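Local coordinates for Asp/Glu-specific dipeptidyl-peptidase (PDB 5JXF), which removes dipeptides from the N-terminus of oligopeptides as an S46-family serine peptidase, with strict specificity for Asp or Glu at the P1 position, at residues F408-V412 against V413-E417; K424-Q427 against L428-V431; D457-S460 against T461-E464; F534-S537 against L538-Y542. All blocks are in the same frame, centred on the assembly; numbering follows the deposited sequence.

Contact 1: residues F408-V412 against V413-E417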
# COMPACT_ATOMS: atom_id res chain seq x y z
N PHE A 408 2.72 -33.14 6.07
CA PHE A 408 3.87 -33.92 6.54
C PHE A 408 5.22 -33.30 6.13
O PHE A 408 6.09 -33.09 6.97
CB PHE A 408 3.80 -35.36 6.05
CG PHE A 408 4.98 -36.19 6.48
CD1 PHE A 408 5.00 -36.76 7.74
CD2 PHE A 408 6.07 -36.38 5.64
CE1 PHE A 408 6.09 -37.52 8.15
CE2 PHE A 408 7.16 -37.13 6.04
CZ PHE A 408 7.17 -37.70 7.30
N ASN A 409 5.40 -33.02 4.84
CA ASN A 409 6.60 -32.34 4.38
C ASN A 409 6.86 -30.99 5.08
O ASN A 409 8.01 -30.67 5.42
CB ASN A 409 6.54 -32.06 2.87
CG ASN A 409 6.45 -33.32 2.05
OD1 ASN A 409 6.96 -34.37 2.44
ND2 ASN A 409 5.82 -33.21 0.89
N GLU A 410 5.81 -30.20 5.29
CA GLU A 410 6.01 -28.85 5.81
C GLU A 410 6.33 -28.89 7.29
O GLU A 410 7.13 -28.09 7.78
CB GLU A 410 4.79 -27.96 5.55
CG GLU A 410 4.70 -27.44 4.12
CD GLU A 410 5.74 -26.36 3.78
OE1 GLU A 410 6.04 -25.51 4.65
OE2 GLU A 410 6.25 -26.37 2.65
N VAL A 411 5.75 -29.84 8.01
CA VAL A 411 5.84 -29.83 9.46
C VAL A 411 6.99 -30.69 9.96
O VAL A 411 7.71 -30.29 10.88
CB VAL A 411 4.52 -30.28 10.10
CG1 VAL A 411 4.70 -30.55 11.58
CG2 VAL A 411 3.43 -29.23 9.86
N VAL A 412 7.18 -31.85 9.35
CA VAL A 412 8.22 -32.76 9.81
C VAL A 412 9.54 -32.58 9.05
O VAL A 412 10.61 -32.57 9.65
CB VAL A 412 7.74 -34.22 9.67
CG1 VAL A 412 8.84 -35.18 10.07
CG2 VAL A 412 6.50 -34.44 10.52
N VAL A 413 9.45 -32.39 7.73
CA VAL A 413 10.65 -32.32 6.89
C VAL A 413 11.32 -30.94 6.85
O VAL A 413 12.56 -30.84 6.85
CB VAL A 413 10.31 -32.75 5.45
CG1 VAL A 413 11.55 -32.66 4.56
CG2 VAL A 413 9.73 -34.15 5.43
N LYS A 414 10.53 -29.87 6.80
CA LYS A 414 11.09 -28.56 6.49
C LYS A 414 11.10 -27.54 7.65
O LYS A 414 12.13 -26.92 7.89
CB LYS A 414 10.34 -27.98 5.28
CG LYS A 414 10.26 -28.99 4.13
CD LYS A 414 10.12 -28.37 2.74
CE LYS A 414 10.29 -29.47 1.67
NZ LYS A 414 9.66 -29.17 0.35
N ASN A 415 9.99 -27.35 8.36
CA ASN A 415 9.92 -26.22 9.29
C ASN A 415 10.32 -26.48 10.74
O ASN A 415 10.82 -25.58 11.42
CB ASN A 415 8.52 -25.64 9.28
CG ASN A 415 8.18 -24.98 7.98
OD1 ASN A 415 8.37 -23.77 7.82
ND2 ASN A 415 7.65 -25.75 7.04
N THR A 416 10.08 -27.69 11.23
CA THR A 416 10.51 -28.07 12.57
C THR A 416 11.84 -28.81 12.50
O THR A 416 11.90 -29.95 12.03
CB THR A 416 9.50 -28.97 13.27
OG1 THR A 416 8.18 -28.44 13.06
CG2 THR A 416 9.81 -29.05 14.75
N GLU A 417 12.90 -28.17 12.99
CA GLU A 417 14.26 -28.63 12.72
C GLU A 417 14.60 -29.93 13.43
O GLU A 417 15.42 -30.71 12.94
CB GLU A 417 15.26 -27.52 13.08
CG GLU A 417 15.11 -26.26 12.23
CD GLU A 417 16.02 -25.11 12.66
OE1 GLU A 417 17.03 -24.88 11.97
OE2 GLU A 417 15.72 -24.44 13.67

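Contact 2: residues K424-Q427 against L428-V431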
# COMPACT_ATOMS: atom_id res chain seq x y z
N LYS A 424 15.58 -37.73 9.00
CA LYS A 424 16.75 -38.17 8.24
C LYS A 424 17.29 -39.47 8.82
O LYS A 424 17.82 -40.30 8.09
CB LYS A 424 17.84 -37.10 8.23
CG LYS A 424 17.48 -35.87 7.42
CD LYS A 424 18.65 -34.93 7.34
CE LYS A 424 18.26 -33.58 6.77
NZ LYS A 424 19.48 -32.74 6.64
N LEU A 425 17.17 -39.64 10.13
CA LEU A 425 17.56 -40.88 10.77
C LEU A 425 16.63 -41.98 10.29
O LEU A 425 17.03 -43.13 10.09
CB LEU A 425 17.52 -40.76 12.29
CG LEU A 425 18.58 -39.85 12.91
CD1 LEU A 425 18.43 -39.79 14.42
CD2 LEU A 425 19.99 -40.30 12.52
N TYR A 426 15.38 -41.60 10.09
CA TYR A 426 14.38 -42.50 9.57
C TYR A 426 14.79 -43.07 8.22
O TYR A 426 14.68 -44.26 7.97
CB TYR A 426 13.05 -41.78 9.44
CG TYR A 426 11.90 -42.65 9.03
CD1 TYR A 426 11.24 -43.45 9.96
CD2 TYR A 426 11.46 -42.66 7.72
CE1 TYR A 426 10.16 -44.24 9.59
CE2 TYR A 426 10.39 -43.45 7.33
CZ TYR A 426 9.74 -44.23 8.27
OH TYR A 426 8.68 -45.01 7.88
N GLN A 427 15.26 -42.20 7.34
CA GLN A 427 15.64 -42.62 6.00
C GLN A 427 16.91 -43.47 6.06
O GLN A 427 16.95 -44.58 5.53
CB GLN A 427 15.80 -41.40 5.10
CG GLN A 427 14.50 -40.61 5.01
CD GLN A 427 14.54 -39.45 4.04
OE1 GLN A 427 15.37 -38.55 4.15
NE2 GLN A 427 13.62 -39.47 3.08
N LEU A 428 17.93 -42.95 6.74
CA LEU A 428 19.17 -43.68 7.01
C LEU A 428 18.91 -45.09 7.58
O LEU A 428 19.66 -46.02 7.29
CB LEU A 428 20.05 -42.87 7.97
CG LEU A 428 21.48 -43.32 8.28
CD1 LEU A 428 22.35 -43.23 7.03
CD2 LEU A 428 22.07 -42.50 9.42
N GLU A 429 17.84 -45.24 8.37
CA GLU A 429 17.39 -46.56 8.82
C GLU A 429 17.14 -47.54 7.68
O GLU A 429 17.50 -48.71 7.77
CB GLU A 429 16.10 -46.41 9.62
CG GLU A 429 15.55 -47.65 10.27
CD GLU A 429 14.04 -47.69 10.12
OE1 GLU A 429 13.54 -46.80 9.39
OE2 GLU A 429 13.37 -48.54 10.72
N GLN A 430 16.53 -47.07 6.60
CA GLN A 430 16.19 -47.97 5.51
C GLN A 430 17.31 -48.15 4.49
O GLN A 430 17.23 -49.02 3.63
CB GLN A 430 14.91 -47.51 4.81
CG GLN A 430 13.74 -48.44 5.08
CD GLN A 430 12.57 -48.21 4.14
OE1 GLN A 430 11.51 -47.73 4.55
NE2 GLN A 430 12.74 -48.58 2.87
N VAL A 431 18.36 -47.33 4.58
CA VAL A 431 19.59 -47.60 3.82
C VAL A 431 20.18 -48.93 4.31
O VAL A 431 20.57 -49.80 3.51
CB VAL A 431 20.62 -46.46 3.97
CG1 VAL A 431 21.93 -46.82 3.28
CG2 VAL A 431 20.07 -45.16 3.42

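Contact 3: residues D457-S460 against T461-E464. Unlike the reference sequence in segment 457-460: Ser460 (reference Ala).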
# COMPACT_ATOMS: atom_id res chain seq x y z
N ASP A 457 23.44 -23.41 13.41
CA ASP A 457 22.31 -22.54 13.13
C ASP A 457 21.06 -22.99 13.88
O ASP A 457 19.99 -22.36 13.78
CB ASP A 457 22.03 -22.50 11.62
CG ASP A 457 23.26 -22.13 10.80
OD1 ASP A 457 24.19 -21.51 11.36
OD2 ASP A 457 23.31 -22.45 9.59
N PHE A 458 21.18 -24.07 14.65
CA PHE A 458 20.05 -24.60 15.39
C PHE A 458 19.94 -23.96 16.76
O PHE A 458 20.91 -23.92 17.53
CB PHE A 458 20.16 -26.12 15.53
CG PHE A 458 19.05 -26.73 16.34
CD1 PHE A 458 17.80 -26.93 15.78
CD2 PHE A 458 19.24 -27.09 17.67
CE1 PHE A 458 16.77 -27.49 16.52
CE2 PHE A 458 18.22 -27.65 18.41
CZ PHE A 458 16.98 -27.85 17.84
N ASN A 459 18.75 -23.46 17.07
CA ASN A 459 18.49 -22.92 18.38
C ASN A 459 17.37 -23.73 19.03
O ASN A 459 16.23 -23.68 18.57
CB ASN A 459 18.12 -21.44 18.30
CG ASN A 459 18.12 -20.75 19.66
OD1 ASN A 459 17.14 -20.82 20.40
ND2 ASN A 459 19.23 -20.10 20.00
N SER A 460 17.72 -24.49 20.06
CA SER A 460 16.76 -25.34 20.76
C SER A 460 15.52 -24.57 21.23
O SER A 460 14.39 -25.02 21.01
CB SER A 460 17.44 -26.01 21.96
OG SER A 460 16.51 -26.30 22.99
N THR A 461 15.73 -23.41 21.85
CA THR A 461 14.62 -22.57 22.32
C THR A 461 13.65 -22.21 21.20
O THR A 461 12.44 -22.37 21.34
CB THR A 461 15.14 -21.27 22.97
OG1 THR A 461 16.10 -21.60 23.99
CG2 THR A 461 13.99 -20.49 23.60
N VAL A 462 14.18 -21.73 20.07
CA VAL A 462 13.36 -21.39 18.91
C VAL A 462 12.57 -22.59 18.37
O VAL A 462 11.36 -22.51 18.18
CB VAL A 462 14.22 -20.82 17.76
CG1 VAL A 462 13.34 -20.52 16.55
CG2 VAL A 462 14.97 -19.58 18.23
N ASP A 463 13.27 -23.69 18.13
CA ASP A 463 12.69 -24.81 17.39
C ASP A 463 11.54 -25.46 18.14
O ASP A 463 10.62 -26.03 17.55
CB ASP A 463 13.75 -25.86 17.06
CG ASP A 463 13.24 -26.93 16.10
OD1 ASP A 463 12.92 -26.56 14.95
OD2 ASP A 463 13.17 -28.12 16.49
N GLU A 464 11.57 -25.35 19.45
CA GLU A 464 10.54 -25.93 20.28
C GLU A 464 9.26 -25.10 20.30
O GLU A 464 8.16 -25.65 20.34
CB GLU A 464 11.10 -26.12 21.69
CG GLU A 464 10.16 -26.69 22.73
CD GLU A 464 10.89 -27.00 24.03
OE1 GLU A 464 12.13 -26.83 24.05
OE2 GLU A 464 10.23 -27.37 25.02

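Contact 4: residues F534-S537 against L538-Y542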
# COMPACT_ATOMS: atom_id res chain seq x y z
N PHE A 534 8.93 -40.13 18.33
CA PHE A 534 7.79 -39.34 17.91
C PHE A 534 7.75 -39.20 16.39
O PHE A 534 6.70 -39.42 15.78
CB PHE A 534 7.80 -37.97 18.58
CG PHE A 534 6.70 -37.06 18.11
CD1 PHE A 534 5.38 -37.48 18.18
CD2 PHE A 534 6.97 -35.80 17.63
CE1 PHE A 534 4.36 -36.66 17.75
CE2 PHE A 534 5.96 -34.98 17.20
CZ PHE A 534 4.65 -35.40 17.26
N VAL A 535 8.87 -38.84 15.79
CA VAL A 535 8.94 -38.71 14.33
C VAL A 535 8.55 -40.04 13.67
O VAL A 535 7.88 -40.05 12.64
CB VAL A 535 10.34 -38.27 13.85
CG1 VAL A 535 10.39 -38.15 12.33
CG2 VAL A 535 10.74 -36.96 14.51
N LYS A 536 8.94 -41.15 14.30
CA LYS A 536 8.64 -42.47 13.76
C LYS A 536 7.13 -42.68 13.62
O LYS A 536 6.67 -43.19 12.60
CB LYS A 536 9.26 -43.57 14.64
CG LYS A 536 9.14 -44.98 14.07
CD LYS A 536 9.80 -46.00 14.99
CE LYS A 536 9.21 -45.95 16.40
NZ LYS A 536 10.21 -46.30 17.45
N SER A 537 6.37 -42.25 14.62
CA SER A 537 4.92 -42.38 14.58
C SER A 537 4.32 -41.60 13.41
O SER A 537 3.33 -42.03 12.82
CB SER A 537 4.28 -41.91 15.89
OG SER A 537 4.42 -40.51 16.07
N LEU A 538 4.92 -40.46 13.09
CA LEU A 538 4.42 -39.63 12.00
C LEU A 538 4.93 -40.14 10.66
O LEU A 538 4.22 -40.09 9.65
CB LEU A 538 4.85 -38.17 12.20
CG LEU A 538 4.74 -37.58 13.61
CD1 LEU A 538 5.44 -36.23 13.66
CD2 LEU A 538 3.29 -37.45 14.05
N ALA A 539 6.16 -40.65 10.65
CA ALA A 539 6.82 -41.07 9.42
C ALA A 539 6.23 -42.36 8.83
O ALA A 539 5.79 -42.37 7.68
CB ALA A 539 8.32 -41.23 9.65
N ASP A 540 6.22 -43.44 9.60
CA ASP A 540 5.71 -44.68 9.03
C ASP A 540 4.20 -44.60 8.84
O ASP A 540 3.63 -45.33 8.03
CB ASP A 540 6.12 -45.91 9.87
CG ASP A 540 5.90 -45.71 11.35
OD1 ASP A 540 4.82 -45.23 11.74
OD2 ASP A 540 6.82 -46.06 12.13
N ASN A 541 3.54 -43.68 9.56
CA ASN A 541 2.14 -43.38 9.27
C ASN A 541 2.00 -42.78 7.88
O ASN A 541 1.08 -43.12 7.14
CB ASN A 541 1.55 -42.44 10.32
CG ASN A 541 0.16 -41.97 9.95
OD1 ASN A 541 -0.83 -42.64 10.26
ND2 ASN A 541 0.07 -40.82 9.30
N TYR A 542 2.91 -41.87 7.54
CA TYR A 542 2.93 -41.28 6.22
C TYR A 542 3.35 -42.31 5.16
O TYR A 542 2.64 -42.53 4.18
CB TYR A 542 3.88 -40.06 6.18
CG TYR A 542 4.17 -39.56 4.78
CD1 TYR A 542 3.19 -38.91 4.03
CD2 TYR A 542 5.43 -39.72 4.20
CE1 TYR A 542 3.44 -38.45 2.75
CE2 TYR A 542 5.70 -39.25 2.92
CZ TYR A 542 4.70 -38.62 2.20
OH TYR A 542 4.96 -38.16 0.93

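Contact 1: residues F408-V412 against V413-E417
Glu410 and Asn415 are joined through the backbone, Asn415 N donating to Glu410 O five residues back at 3.0 Å. Lys414 N and Val413 N both reach Asn409 O, but these two bonds are weak. The Asn415 amide then folds back along the helix. Its ND2 gives a nearly straight bond to Glu410 O (2.5 Å, 166°), so that carbonyl accepts from two donors of one residue. The distance is unusually short and says little about strength. The same ND2 meets Glu410 OE1 at 2.9 Å, coming from above the carboxylate plane. Bonds of the i to i+5 kind mark a pi-type widening in the last turns of helix 386-415. Glu410 can reach Asn415 because its chain bends at chi2 (-72°); OE1 also forms a salt bridge with Arg313. With an alanine here in place of Asn415, Glu410 OE1 would probably lose its amide mate and be left to Arg313. One residue on, Thr416 OG1 donates to Val411 O at 2.9 Å, in the carbonyl plane, where the helix gives way to a turn. On another side of the helix, Val413 CG2 approaches Phe408 CE2 obliquely at 4.0 Å. The Phe408 ring also stacks on Tyr542 of helix 530-545.

Contact 2: residues K424-Q427 against L428-V431
Leu428 N donates to Lys424 O in a nearly straight bond (3.0 Å, 170°), and Glu429 N reaches Leu425 O at 2.8 Å. These are the i to i+4 bonds of an alpha-helix, here the middle of helix 417-435. Gln427 O is shared by two donors. It accepts from Gln430 N at 2.7 Å, with the donor well above the carbonyl plane, and from Val431 N at 3.2 Å, in that plane. The i to i+3 bond adds a 3-10 type turn to the alpha-helical pattern.

Among the side chains, Tyr426 and Glu429 make the main approach. The tyrosine has CG anti to its backbone N (chi1 -174°), and the glutamate chain bends at chi2. This brings Glu429 OE1 over one face of the ring, near the rim, with the ring and carboxylate planes 48° apart. The phenol end of Tyr426 is held by Ser543 of helix 530-545, and the ring also touches Ala539 and Asp540 of that helix.

Leu425 and Leu428 are buried. Leu428 rests on Arg443 and Lys444 of helix 437-450, while Leu425 reaches Leu447 of that helix and Tyr532 of helix 530-545. Between themselves the two leucines meet loosely through their branch ends, Leu425 CD2 lying 4.3 Å from Leu428 CD2.

Contact 3: residues D457-S460 against T461-E464
Asn459 is the N-cap of helix 460-477, its side chain reaching forward to Val462. Its CG stands anti to the backbone N (chi1 -168°), which carries OD1 forward to the first-turn amides. There OD1 accepts from Val462 N at 3.1 Å, on a lone pair in the amide plane. The backbone of the same residue takes the following N-H, Asp463 N lying 3.0 Å from Asn459 O. One asparagine thus serves two amides of the first turn. Val462 crosses the cap at about a right angle and lays CG2 3.3 Å from Asn459 OD1. This valine also packs on Ile330 and Tyr334 of helix 328-357.

Before the cap, the Phe458 ring lies beside the first turn. The ring and the Asp463 carboxylate planes are 60° apart, and OD2 lies at the ring edge, in its plane. The Asp463 carboxylate is bound by Tyr500 OH and by the backbone N of Glu417 and Leu418, so it ties this helix start to the start of helix 417-435. The shortest approach between ring and aspartate is from Phe458 CE1 to Asp463 CB, 3.5 Å.

Contact 4: residues F534-S537 against L538-Y542
Leu538 lays its CD1 methyl over one face of the Phe534 ring. This is a CH-pi contact, with Leu538 CD1 4.0 Å from the ring centroid and 24° off the normal. The other branch also meets the ring, Leu538 CD2 lying 3.9 Å from Phe534 CE1. With chi1 at -43°, Leu538 CG sits beside its own backbone N, which brings both methyls to the Phe534 ring.

Around this pair the helix 530-545 is held by backbone bonds. Ala539 N donates to Val535 O at 2.7 Å, and Asp540 N to Lys536 O at 3.0 Å. Leu538 N makes only weak bonds, to Phe534 O and Val535 O. The Ser537 hydroxyl folds back onto the chain, with OG giving a short bond to Phe534 O (2.5 Å) on a lone pair of that carbonyl. Ser537 OG also comes within 3.8 Å of Leu538 CD2.

Outside this turn, Leu538 touches Val412 of helix 386-415 and Pro484 of a loop, and Phe534 touches Leu419 of helix 417-435. Shortening Leu538 to an alanine is likely to open a gap over the Phe534 face and thin the packing on Val412. Asp540 is less comfortable: OD1 and OD2 both lie 2.9 Å from Lys536 O, acceptor against acceptor, so its carboxylate placement is doubtful. Otherwise the contact is mixed: dispersion joins methyls and ring, while hydroxyl and amide donors serve the carbonyls.

Overall arrangement
All four contacts are local and lie away from the annotated sites of the S46 peptidase chain. In sequence they run contact 1, contact 2, contact 3, contact 4. Contact 1 ends helix 386-415, contact 2 lies on helix 417-435, contact 3 joins a loop to the start of helix 460-477 and contact 4 lies on helix 530-545. Contact 4 packs against both contact 1 and contact 2, its centre about 12 Å from each. Contact 3 touches contact 1 where Glu417 N meets Asp463 OD1, centres about 14 Å apart. Contacts 2 and 3 are about 23 Å apart, centre to centre, and do not touch. Through contacts 1 and 4 the four form one connected patch of helical packing.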